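Local coordinates for Mgp-operon protein 3 (Mycoplasma pneumoniae, PDB 6RJ1) that takes part in cell adhesion as a membrane-bound surface protein, probably by presenting an extracellular domain that binds sugars on host cells, at residues Pro169-Tyr173 / Ala362-Val368; Gly469-Val473 / Asn777-Gly781; Ala767-Phe771 / Ser844-Thr849; Phe867-Pro873 / Asn884-Tyr888; Asp927-Gly931 / Val942-Asp946. All coordinates share one frame; numbering follows the deposited sequence.

Contact 1: residues Pro169-Tyr173 / Ala362-Val368; sequences PVTPY and ALHQMGV
A362, M366 and P169 carry this apolar contact between the loop 169-173 and the end of a helix. The methyl group of A362 packs against T171, P172 and Y173. Its CB lies 3.8 Å from T171 CB, touches P172 CD, and meets Y173 CD2 at 3.8 Å, at the edge of the tyrosine ring. M366 works from the next turn. Its CG is anti to the carbonyl carbon (chi1 -72°), and the chain runs out extended before bending at chi3 (77°). That bend carries CE against the loop, 3.7 Å from P169 CB and beside V170 O. P169 also meets L363, whose CD2 lies 4.1 Å from P169 CG, the two side chains crossing at about a right angle. The same CD2 touches T171 CG2 at 3.8 Å. G367 has positive phi in a Schellman motif, with V368 N to L363 O and G367 N to H364 O as the two bonds back. The hydroxyl of T171 turns to E240, and P169 O accepts from R227. The loop runs from strand 165-167 to helix 176-179. Helix 360-365 packs on it, and G367 O links the helix end to H452 of helix 446-454.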
# COMPACT_ATOMS: atom_id res chain seq x y z
N PRO A 169 -0.04 3.07 -11.78
CA PRO A 169 0.84 2.52 -10.74
C PRO A 169 2.29 2.98 -10.82
O PRO A 169 2.81 3.24 -11.91
CB PRO A 169 0.68 1.00 -10.91
CG PRO A 169 -0.57 0.82 -11.68
CD PRO A 169 -0.64 1.99 -12.59
N VAL A 170 2.92 3.12 -9.66
CA VAL A 170 4.32 3.51 -9.55
C VAL A 170 5.13 2.24 -9.81
O VAL A 170 4.92 1.22 -9.14
CB VAL A 170 4.66 4.16 -8.18
CG1 VAL A 170 6.15 4.47 -8.07
CG2 VAL A 170 3.83 5.42 -7.93
N THR A 171 6.01 2.28 -10.80
CA THR A 171 6.82 1.11 -11.14
C THR A 171 8.19 1.23 -10.48
O THR A 171 8.58 2.34 -10.10
CB THR A 171 6.94 0.96 -12.68
OG1 THR A 171 7.82 1.96 -13.20
CG2 THR A 171 5.59 0.99 -13.38
N PRO A 172 8.99 0.14 -10.38
CA PRO A 172 10.34 0.27 -9.82
C PRO A 172 11.27 1.20 -10.62
O PRO A 172 12.36 1.52 -10.14
CB PRO A 172 10.86 -1.17 -9.82
CG PRO A 172 10.07 -1.86 -10.86
CD PRO A 172 8.71 -1.26 -10.78
N TYR A 173 10.84 1.64 -11.82
CA TYR A 173 11.62 2.53 -12.70
C TYR A 173 11.10 3.97 -12.72
O TYR A 173 11.62 4.79 -13.49
CB TYR A 173 11.72 1.95 -14.13
CG TYR A 173 12.19 0.51 -14.13
CD1 TYR A 173 13.50 0.19 -13.78
CD2 TYR A 173 11.32 -0.52 -14.45
CE1 TYR A 173 13.93 -1.13 -13.74
CE2 TYR A 173 11.74 -1.85 -14.42
CZ TYR A 173 13.05 -2.15 -14.07
OH TYR A 173 13.46 -3.46 -14.02
N ALA A 362 7.45 -3.92 -16.28
CA ALA A 362 7.41 -3.61 -14.85
C ALA A 362 5.98 -3.77 -14.35
O ALA A 362 5.78 -4.40 -13.31
CB ALA A 362 7.92 -2.19 -14.60
N LEU A 363 5.00 -3.27 -15.13
CA LEU A 363 3.57 -3.37 -14.82
C LEU A 363 3.08 -4.80 -14.82
O LEU A 363 2.43 -5.21 -13.86
CB LEU A 363 2.72 -2.51 -15.77
CG LEU A 363 2.92 -1.00 -15.71
CD1 LEU A 363 2.49 -0.35 -17.01
CD2 LEU A 363 2.20 -0.38 -14.51
N HIS A 364 3.40 -5.58 -15.87
CA HIS A 364 3.04 -7.00 -15.98
C HIS A 364 3.46 -7.77 -14.71
O HIS A 364 2.70 -8.60 -14.20
CB HIS A 364 3.68 -7.62 -17.23
CG HIS A 364 3.63 -9.12 -17.24
ND1 HIS A 364 2.46 -9.80 -17.56
CD2 HIS A 364 4.58 -10.02 -16.90
CE1 HIS A 364 2.74 -11.08 -17.41
NE2 HIS A 364 4.00 -11.26 -17.02
N GLN A 365 4.68 -7.48 -14.21
CA GLN A 365 5.31 -8.05 -13.02
C GLN A 365 4.61 -7.64 -11.72
O GLN A 365 4.70 -8.36 -10.73
CB GLN A 365 6.79 -7.65 -12.98
CG GLN A 365 7.71 -8.72 -12.40
CD GLN A 365 7.87 -9.95 -13.27
OE1 GLN A 365 8.23 -9.90 -14.45
NE2 GLN A 365 7.61 -11.10 -12.68
N MET A 366 3.92 -6.48 -11.73
CA MET A 366 3.16 -5.93 -10.59
C MET A 366 1.73 -6.51 -10.51
O MET A 366 0.98 -6.20 -9.56
CB MET A 366 3.05 -4.41 -10.72
CG MET A 366 4.32 -3.69 -10.46
SD MET A 366 4.13 -1.97 -10.94
CE MET A 366 3.18 -1.37 -9.57
N GLY A 367 1.35 -7.29 -11.52
CA GLY A 367 0.03 -7.90 -11.59
C GLY A 367 -0.94 -7.07 -12.40
O GLY A 367 -2.16 -7.26 -12.29
N VAL A 368 -0.42 -6.15 -13.22
CA VAL A 368 -1.23 -5.31 -14.09
C VAL A 368 -1.37 -6.10 -15.40
O VAL A 368 -0.39 -6.68 -15.87
CB VAL A 368 -0.59 -3.90 -14.27
CG1 VAL A 368 -1.22 -3.13 -15.42
CG2 VAL A 368 -0.69 -3.08 -12.98

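Contact 2: residues Gly469-Val473 / Asn777-Gly781; sequences GSDRV and NFGTG
This is a buried contact of mixed polar and aromatic character, in which D471 and R472 of a loop meet F778 and T780 of segment 777-781, which runs into strand 779-786. It lies close to the centre of the chain. The carboxylate of D471 does most of the work. OD2 accepts a hydrogen bond from T780 OG1 (3.0 Å), which comes from above the carboxylate plane, 46° out of it. OD1 lies at the edge of the F778 ring, 3.5 Å from CE1, where the ring hydrogens offer a weakly positive rim. The two planes are 72° apart. The loop 469-473 joins strands 464-468 and 477-482, antiparallel neighbours in a mixed sheet, and it falls within the MgpC adhesin family, which is grouped with the beta-propellers. F778 CG stands anti to the backbone N (chi1 162°), and this sends the ring across to the loop. R472 CD touches F778 CE1 at 3.7 Å. A water ties the two backbones together: it donates to D471 O at 2.7 Å and accepts from G779 N at 3.2 Å. The F778 ring also packs edge-to-face with F771, and T780 pairs with L804 of strand 799-805 through its backbone.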
# COMPACT_ATOMS: atom_id res chain seq x y z
N GLY A 469 -5.57 -7.07 -1.48
CA GLY A 469 -4.80 -6.62 -2.64
C GLY A 469 -3.30 -6.71 -2.47
O GLY A 469 -2.81 -7.16 -1.43
N SER A 470 -2.56 -6.27 -3.51
CA SER A 470 -1.10 -6.30 -3.53
C SER A 470 -0.48 -5.10 -2.81
O SER A 470 -1.18 -4.15 -2.46
CB SER A 470 -0.57 -6.44 -4.95
OG SER A 470 -0.72 -5.27 -5.74
N ASP A 471 0.83 -5.18 -2.58
CA ASP A 471 1.62 -4.12 -1.94
C ASP A 471 2.14 -3.09 -2.94
O ASP A 471 2.70 -2.07 -2.52
CB ASP A 471 2.79 -4.70 -1.11
CG ASP A 471 3.56 -5.88 -1.70
OD1 ASP A 471 3.90 -5.83 -2.90
OD2 ASP A 471 3.84 -6.84 -0.94
N ARG A 472 1.95 -3.32 -4.25
CA ARG A 472 2.49 -2.40 -5.22
C ARG A 472 1.44 -1.58 -5.96
O ARG A 472 1.81 -0.57 -6.57
CB ARG A 472 3.44 -3.11 -6.19
CG ARG A 472 4.76 -2.36 -6.29
CD ARG A 472 5.94 -3.25 -6.04
NE ARG A 472 6.47 -3.80 -7.28
CZ ARG A 472 6.31 -5.07 -7.65
NH1 ARG A 472 6.83 -5.50 -8.79
NH2 ARG A 472 5.66 -5.92 -6.87
N VAL A 473 0.15 -1.97 -5.91
CA VAL A 473 -0.97 -1.22 -6.52
C VAL A 473 -2.04 -1.02 -5.43
O VAL A 473 -2.34 -1.98 -4.72
CB VAL A 473 -1.54 -1.93 -7.79
CG1 VAL A 473 -2.77 -1.21 -8.34
CG2 VAL A 473 -0.50 -2.07 -8.88
N ASN A 777 7.58 5.18 0.34
CA ASN A 777 7.80 4.01 1.17
C ASN A 777 7.00 2.82 0.65
O ASN A 777 6.00 2.99 -0.04
CB ASN A 777 7.54 4.29 2.65
CG ASN A 777 8.40 3.44 3.57
OD1 ASN A 777 9.07 2.50 3.15
ND2 ASN A 777 8.40 3.76 4.84
N PHE A 778 7.47 1.61 0.95
CA PHE A 778 6.86 0.37 0.51
C PHE A 778 6.97 -0.65 1.63
O PHE A 778 7.97 -0.69 2.33
CB PHE A 778 7.58 -0.09 -0.78
CG PHE A 778 7.41 -1.53 -1.19
CD1 PHE A 778 6.32 -1.93 -1.95
CD2 PHE A 778 8.38 -2.47 -0.89
CE1 PHE A 778 6.19 -3.25 -2.37
CE2 PHE A 778 8.24 -3.79 -1.31
CZ PHE A 778 7.15 -4.17 -2.04
N GLY A 779 5.93 -1.45 1.80
CA GLY A 779 5.86 -2.47 2.83
C GLY A 779 5.46 -3.81 2.26
O GLY A 779 4.54 -3.89 1.46
N THR A 780 6.16 -4.87 2.67
CA THR A 780 5.95 -6.23 2.17
C THR A 780 6.24 -7.30 3.22
O THR A 780 7.00 -7.07 4.17
CB THR A 780 6.80 -6.44 0.87
OG1 THR A 780 6.43 -7.65 0.22
CG2 THR A 780 8.30 -6.43 1.14
N GLY A 781 5.66 -8.48 3.00
CA GLY A 781 5.89 -9.68 3.78
C GLY A 781 5.42 -9.68 5.21
O GLY A 781 6.20 -10.04 6.10
O HOH W 1 3.69 -0.77 -0.37

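Contact 3: residues Ala767-Phe771 / Ser844-Thr849; sequences ATDGF and SAVDLT
T768, D769 and F771 face S844, L848 and T849 where two irregular loops run side by side. T768 OG1 donates to S844 O at 3.1 Å, from above the carbonyl plane. A water makes a second link here, accepting from T768 N at 2.8 Å and donating to S844 O. Further along, L848 N donates to D769 O (3.1 Å, N-H...O angle 157°). The same carbonyl oxygen takes a CA-H...O contact from D847 CA at 3.4 Å. G770 has positive phi and presents its CA to D847 OD1 at close range. The one clear apolar touch is T849 CG2 against the F771 ring, 3.4 Å from CZ, with the two side chains sliding past each other in opposite directions.

The second shell holds these groups in place. D847 forms an Asx turn: its OD1 accepts from T849 N at 3.1 Å and from T849 OG1 at 2.7 Å, both arriving on the same face of the carboxylate. With OG1 held there, T849 CG2 is left to meet the ring. D769 OD2 forms a salt bridge with R806. S844 OG bonds to G840 O, while V846 and L848 rest on F867 of strand 862-868. Loop 844-849 runs from strand 834-838 to strand 851-857, passing from one antiparallel sheet to another. Loop 767-771 leads to strand 779-786 of the first of these sheets.

Both direct hydrogen bonds across the contact are accepted by main-chain carbonyls, one from a side-chain hydroxyl and one from a backbone N-H. The carboxylates serve elsewhere, D847 to shape its own loop and D769 in its salt bridge.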
# COMPACT_ATOMS: atom_id res chain seq x y z
N ALA A 767 19.28 4.96 -3.60
CA ALA A 767 18.66 3.71 -3.13
C ALA A 767 19.04 2.53 -4.03
O ALA A 767 19.13 2.67 -5.25
CB ALA A 767 17.16 3.86 -3.09
N THR A 768 19.26 1.36 -3.41
CA THR A 768 19.63 0.13 -4.11
C THR A 768 18.68 -1.01 -3.74
O THR A 768 19.02 -2.18 -3.92
CB THR A 768 21.10 -0.23 -3.81
OG1 THR A 768 21.31 -0.25 -2.40
CG2 THR A 768 22.10 0.71 -4.49
N ASP A 769 17.48 -0.67 -3.23
CA ASP A 769 16.48 -1.64 -2.77
C ASP A 769 15.40 -1.98 -3.81
O ASP A 769 14.32 -2.49 -3.47
CB ASP A 769 15.86 -1.16 -1.44
CG ASP A 769 15.09 0.16 -1.50
OD1 ASP A 769 15.32 0.96 -2.44
OD2 ASP A 769 14.27 0.40 -0.59
N GLY A 770 15.72 -1.74 -5.08
CA GLY A 770 14.84 -2.05 -6.20
C GLY A 770 13.94 -0.95 -6.71
O GLY A 770 13.06 -1.22 -7.52
N PHE A 771 14.15 0.30 -6.25
CA PHE A 771 13.34 1.44 -6.68
C PHE A 771 14.20 2.58 -7.18
O PHE A 771 15.15 2.96 -6.51
CB PHE A 771 12.46 1.94 -5.53
CG PHE A 771 11.48 0.94 -4.97
CD1 PHE A 771 10.27 0.70 -5.60
CD2 PHE A 771 11.73 0.30 -3.76
CE1 PHE A 771 9.33 -0.18 -5.05
CE2 PHE A 771 10.80 -0.59 -3.21
CZ PHE A 771 9.60 -0.82 -3.86
N SER A 844 20.00 -3.31 2.64
CA SER A 844 19.49 -2.17 1.86
C SER A 844 19.80 -2.40 0.38
O SER A 844 19.27 -1.69 -0.48
CB SER A 844 20.16 -0.87 2.33
OG SER A 844 19.77 -0.52 3.64
N ALA A 845 20.66 -3.38 0.08
CA ALA A 845 21.07 -3.77 -1.27
C ALA A 845 20.09 -4.78 -1.87
O ALA A 845 20.12 -5.00 -3.08
CB ALA A 845 22.48 -4.35 -1.23
N VAL A 846 19.24 -5.39 -1.02
CA VAL A 846 18.21 -6.38 -1.37
C VAL A 846 17.00 -5.69 -2.01
O VAL A 846 16.47 -4.73 -1.45
CB VAL A 846 17.78 -7.20 -0.12
CG1 VAL A 846 16.70 -8.22 -0.45
CG2 VAL A 846 18.97 -7.89 0.54
N ASP A 847 16.55 -6.22 -3.17
CA ASP A 847 15.37 -5.74 -3.91
C ASP A 847 14.12 -6.20 -3.17
O ASP A 847 13.81 -7.39 -3.18
CB ASP A 847 15.37 -6.29 -5.34
CG ASP A 847 14.47 -5.57 -6.32
OD1 ASP A 847 13.37 -5.13 -5.90
OD2 ASP A 847 14.86 -5.44 -7.49
N LEU A 848 13.42 -5.27 -2.52
CA LEU A 848 12.23 -5.59 -1.73
C LEU A 848 11.01 -6.01 -2.59
O LEU A 848 10.07 -6.59 -2.05
CB LEU A 848 11.86 -4.45 -0.77
CG LEU A 848 12.86 -4.11 0.33
CD1 LEU A 848 12.41 -2.87 1.11
CD2 LEU A 848 13.10 -5.30 1.27
N THR A 849 11.04 -5.73 -3.91
CA THR A 849 9.94 -6.09 -4.82
C THR A 849 10.03 -7.56 -5.25
O THR A 849 9.08 -8.08 -5.83
CB THR A 849 9.92 -5.17 -6.06
OG1 THR A 849 10.95 -5.54 -6.99
CG2 THR A 849 10.03 -3.69 -5.72
O HOH W 2 18.87 1.46 -0.65

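Contact 4: residues Phe867-Pro873 / Asn884-Tyr888; sequences FDNGEKP and NRKGY
R885 and N869 lock together the two ends of the long connecting loop of a beta hairpin, whose antiparallel strands are 862-868 and 888-896. D868 and Y888 form the bridge across this contact between the two strands, a non-hydrogen-bonded pair. Beyond it, D868 makes an Asx turn, its OD1 accepting from G870 N, and residues 869-871 curl into a short 3-10 turn.

The R885 side chain can be followed over this turn. CB lies 4.0 Å from N869 O. CG comes 4.1 Å from K872 CB. CD passes P873 O at 3.3 Å. The chain then bends at chi3 (77°) and brings the guanidinium side-on to one carbonyl. NE donates to K872 O at 2.9 Å, and NH2 donates to the same oxygen at 2.8 Å. K872 O lies in the guanidinium plane, so this paired grip fixes how the flat group is turned. NH2 comes nearly along the C=O axis, while NE comes from above the carbonyl plane.

N869 grips the returning loop just before strand 888-896 with both its backbone and its side chain. Its backbone N donates to G887 O at 3.1 Å. G887 has positive phi here and its CA is tucked close to the N869 amide. K872 adds a bond further into the loop, and its alkyl chain also passes D847. N884 ND2 bonds outward to S925 O, and Y888 packs on V942 and T944 of the next sheet. K872 NZ donates to N884 O at 2.8 Å, and N869 ND2 to K886 O at 2.9 Å, almost straight (176°) and in its own amide plane.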
# COMPACT_ATOMS: atom_id res chain seq x y z
N PHE A 867 14.12 -13.88 -1.10
CA PHE A 867 14.08 -12.94 -2.22
C PHE A 867 14.63 -13.62 -3.47
O PHE A 867 15.75 -14.13 -3.46
CB PHE A 867 14.91 -11.70 -1.89
CG PHE A 867 14.26 -10.85 -0.82
CD1 PHE A 867 13.36 -9.85 -1.16
CD2 PHE A 867 14.55 -11.06 0.53
CE1 PHE A 867 12.75 -9.07 -0.18
CE2 PHE A 867 13.94 -10.28 1.51
CZ PHE A 867 13.03 -9.30 1.15
N ASP A 868 13.85 -13.60 -4.55
CA ASP A 868 14.19 -14.23 -5.82
C ASP A 868 14.42 -13.16 -6.88
O ASP A 868 13.50 -12.41 -7.19
CB ASP A 868 13.02 -15.15 -6.23
CG ASP A 868 13.28 -16.20 -7.29
OD1 ASP A 868 14.15 -15.97 -8.17
OD2 ASP A 868 12.59 -17.25 -7.27
N ASN A 869 15.64 -13.09 -7.45
CA ASN A 869 16.02 -12.14 -8.51
C ASN A 869 15.22 -12.32 -9.82
O ASN A 869 15.11 -11.37 -10.60
CB ASN A 869 17.52 -12.17 -8.77
CG ASN A 869 18.36 -11.54 -7.68
OD1 ASN A 869 17.85 -10.86 -6.77
ND2 ASN A 869 19.66 -11.74 -7.74
N GLY A 870 14.66 -13.52 -10.03
CA GLY A 870 13.83 -13.85 -11.19
C GLY A 870 12.49 -13.15 -11.19
O GLY A 870 11.80 -13.10 -12.22
N GLU A 871 12.11 -12.59 -10.03
CA GLU A 871 10.88 -11.83 -9.82
C GLU A 871 11.01 -10.38 -10.34
O GLU A 871 10.02 -9.65 -10.31
CB GLU A 871 10.46 -11.88 -8.34
CG GLU A 871 9.14 -12.59 -8.09
CD GLU A 871 9.12 -14.09 -8.29
OE1 GLU A 871 9.94 -14.79 -7.66
OE2 GLU A 871 8.26 -14.58 -9.06
N LYS A 872 12.20 -9.97 -10.84
CA LYS A 872 12.46 -8.65 -11.42
C LYS A 872 11.84 -8.54 -12.82
O LYS A 872 11.74 -9.58 -13.49
CB LYS A 872 13.98 -8.43 -11.56
CG LYS A 872 14.69 -7.99 -10.30
CD LYS A 872 16.14 -7.66 -10.58
CE LYS A 872 16.91 -7.33 -9.33
NZ LYS A 872 17.84 -8.43 -8.95
N PRO A 873 11.48 -7.33 -13.33
CA PRO A 873 10.95 -7.24 -14.71
C PRO A 873 12.01 -7.61 -15.74
O PRO A 873 13.19 -7.54 -15.43
CB PRO A 873 10.55 -5.77 -14.85
CG PRO A 873 10.51 -5.23 -13.45
CD PRO A 873 11.53 -6.00 -12.70
N ASN A 884 21.14 -8.80 -13.58
CA ASN A 884 21.01 -9.74 -12.46
C ASN A 884 19.56 -10.14 -12.14
O ASN A 884 19.03 -9.80 -11.08
CB ASN A 884 21.75 -9.25 -11.20
CG ASN A 884 22.89 -10.17 -10.81
OD1 ASN A 884 24.07 -9.85 -10.99
ND2 ASN A 884 22.56 -11.36 -10.29
N ARG A 885 18.95 -10.91 -13.06
CA ARG A 885 17.62 -11.49 -12.90
C ARG A 885 17.83 -12.96 -12.48
O ARG A 885 16.91 -13.78 -12.52
CB ARG A 885 16.82 -11.40 -14.21
CG ARG A 885 16.32 -10.01 -14.56
CD ARG A 885 15.27 -10.07 -15.64
NE ARG A 885 13.97 -10.49 -15.10
CZ ARG A 885 13.44 -11.69 -15.29
NH1 ARG A 885 14.07 -12.60 -16.02
NH2 ARG A 885 12.26 -11.99 -14.76
N LYS A 886 19.06 -13.25 -12.07
CA LYS A 886 19.55 -14.54 -11.63
C LYS A 886 20.03 -14.42 -10.20
O LYS A 886 20.73 -13.46 -9.85
CB LYS A 886 20.72 -14.97 -12.53
CG LYS A 886 20.83 -16.47 -12.74
CD LYS A 886 21.19 -16.79 -14.18
CE LYS A 886 20.04 -17.39 -14.95
NZ LYS A 886 18.87 -16.48 -15.05
N GLY A 887 19.66 -15.39 -9.38
CA GLY A 887 20.08 -15.40 -7.99
C GLY A 887 18.95 -15.31 -6.99
O GLY A 887 17.77 -15.29 -7.36
N TYR A 888 19.33 -15.23 -5.73
CA TYR A 888 18.44 -15.16 -4.58
C TYR A 888 19.20 -14.61 -3.37
O TYR A 888 20.43 -14.63 -3.35
CB TYR A 888 17.87 -16.57 -4.26
CG TYR A 888 18.93 -17.64 -4.07
CD1 TYR A 888 19.38 -18.39 -5.14
CD2 TYR A 888 19.46 -17.90 -2.81
CE1 TYR A 888 20.36 -19.37 -4.98
CE2 TYR A 888 20.45 -18.88 -2.63
CZ TYR A 888 20.89 -19.62 -3.72
OH TYR A 888 21.87 -20.57 -3.53

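Contact 5: residues Asp927-Gly931 / Val942-Asp946; sequences DDLTG and VITKD
A beta hairpin with a classic bulge brings D928-G931 of strand 928-933 against I943-K945 of strand 939-945. The short segments run at 135° to each other. D928 and K945 form a hydrogen-bonded pair: D928 N donates to K945 O at 3.2 Å, and K945 N to D928 O at 2.7 Å. L929 and T944 follow as a non-hydrogen-bonded pair. Then the register slips by one, and T930 and G931 both face I943. T930 N donates to I943 O (2.8 Å), and I943 N returns a bond to G931 O (2.8 Å). The extra residue turns T930 toward the partner strand.

L929 and T944 share one face of the sheet, where L929 packs on Y888 of strand 888-896. L929 CG is anti to the backbone N (chi1 178°), which leads CD1 over to V942 CG1 at 3.6 Å. The two side chains cross at about a right angle. V942 also touches Y956 of strand 952-959.

On the face of D928, I943 and K945, the lysine chain bends at chi3 and arches round the T930 hydroxyl. T930 OG1 lies 3.3 Å from K945 CG, and T930 CB packs on I943 CB. K945 NZ makes a weak long ion pair with D10, and D928 a similar one with K886. Strand 928-933 is the outer strand of its sheet within the chain, while strand 939-945 pairs on through V942 and T944 to strand 952-959.

At the open end of the hairpin, D927 CG rests 3.5 Å from T944 CG2. D927 OD2 has a weak, long ion pair with K952. D927 OD1 lies 3.8 Å from D946 OD2, two like charges whose carboxylate planes stand 84° apart.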
# COMPACT_ATOMS: atom_id res chain seq x y z
N ASP A 927 22.28 -18.31 -9.71
CA ASP A 927 21.34 -19.41 -9.91
C ASP A 927 19.87 -19.10 -9.68
O ASP A 927 19.54 -18.15 -8.97
CB ASP A 927 21.76 -20.59 -9.02
CG ASP A 927 22.93 -21.40 -9.53
OD1 ASP A 927 22.99 -21.66 -10.76
OD2 ASP A 927 23.78 -21.80 -8.71
N ASP A 928 18.99 -19.93 -10.26
CA ASP A 928 17.54 -19.79 -10.10
C ASP A 928 17.06 -20.69 -8.98
O ASP A 928 17.27 -21.89 -9.03
CB ASP A 928 16.80 -20.07 -11.42
CG ASP A 928 17.07 -19.01 -12.46
OD1 ASP A 928 16.73 -17.82 -12.21
OD2 ASP A 928 17.62 -19.36 -13.53
N LEU A 929 16.45 -20.10 -7.96
CA LEU A 929 15.99 -20.81 -6.78
C LEU A 929 14.66 -21.56 -6.94
O LEU A 929 13.65 -20.97 -7.33
CB LEU A 929 15.93 -19.82 -5.62
CG LEU A 929 15.44 -20.35 -4.29
CD1 LEU A 929 16.56 -20.99 -3.50
CD2 LEU A 929 14.81 -19.25 -3.51
N THR A 930 14.66 -22.87 -6.58
CA THR A 930 13.46 -23.73 -6.56
C THR A 930 12.76 -23.52 -5.21
O THR A 930 11.53 -23.51 -5.13
CB THR A 930 13.85 -25.19 -6.80
OG1 THR A 930 14.56 -25.29 -8.04
CG2 THR A 930 12.67 -26.13 -6.82
N GLY A 931 13.57 -23.36 -4.17
CA GLY A 931 13.11 -23.14 -2.81
C GLY A 931 14.13 -23.56 -1.77
O GLY A 931 15.21 -24.06 -2.10
N VAL A 942 19.03 -25.72 0.08
CA VAL A 942 18.72 -24.69 -0.92
C VAL A 942 18.73 -25.33 -2.32
O VAL A 942 19.80 -25.68 -2.85
CB VAL A 942 19.68 -23.48 -0.75
CG1 VAL A 942 19.42 -22.39 -1.78
CG2 VAL A 942 19.59 -22.91 0.66
N ILE A 943 17.52 -25.53 -2.89
CA ILE A 943 17.30 -26.14 -4.20
C ILE A 943 17.45 -25.08 -5.30
O ILE A 943 16.88 -23.99 -5.21
CB ILE A 943 15.97 -26.94 -4.34
CG1 ILE A 943 15.45 -27.56 -3.00
CG2 ILE A 943 16.06 -27.97 -5.45
CD1 ILE A 943 16.33 -28.55 -2.18
N THR A 944 18.21 -25.43 -6.35
CA THR A 944 18.57 -24.54 -7.43
C THR A 944 18.43 -25.20 -8.82
O THR A 944 18.60 -26.40 -8.97
CB THR A 944 19.99 -24.01 -7.11
OG1 THR A 944 19.88 -22.71 -6.53
CG2 THR A 944 20.95 -24.01 -8.30
N LYS A 945 18.12 -24.36 -9.83
CA LYS A 945 17.97 -24.69 -11.24
C LYS A 945 19.00 -23.88 -12.05
O LYS A 945 19.38 -22.78 -11.65
CB LYS A 945 16.57 -24.33 -11.74
CG LYS A 945 15.44 -25.21 -11.22
CD LYS A 945 14.06 -24.71 -11.66
CE LYS A 945 13.49 -23.61 -10.79
NZ LYS A 945 12.09 -23.29 -11.17
N ASP A 946 19.39 -24.43 -13.21
CA ASP A 946 20.32 -23.84 -14.17
C ASP A 946 20.00 -24.52 -15.51
O ASP A 946 19.85 -23.87 -16.54
CB ASP A 946 21.78 -24.13 -13.73
CG ASP A 946 22.87 -23.65 -14.68
OD1 ASP A 946 23.19 -24.39 -15.64
OD2 ASP A 946 23.42 -22.56 -14.43

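From the N terminus, contact 1 comes first and closes a loop of 188 residues between strand 165-167 and helix 360-365. Contact 2 opens about 100 residues later and spans 303 residues to strand 779-786. Contact 3 opens at 767, before contact 2 has closed, so the two cross. Contacts 4 and 5 follow in series, each closing only ten residues. In space, contact 1 touches three others: M366 meets R472 and V473 of contact 2, P172 meets G770 and F771 of contact 3, and Y173 and A362 meet P873 of contact 4. F778 and T780 of contact 2 also reach L848 of contact 3. F867 ties contact 3 to contact 4. Contact 5 is the outermost and touches only contact 4, through Y888 and K886.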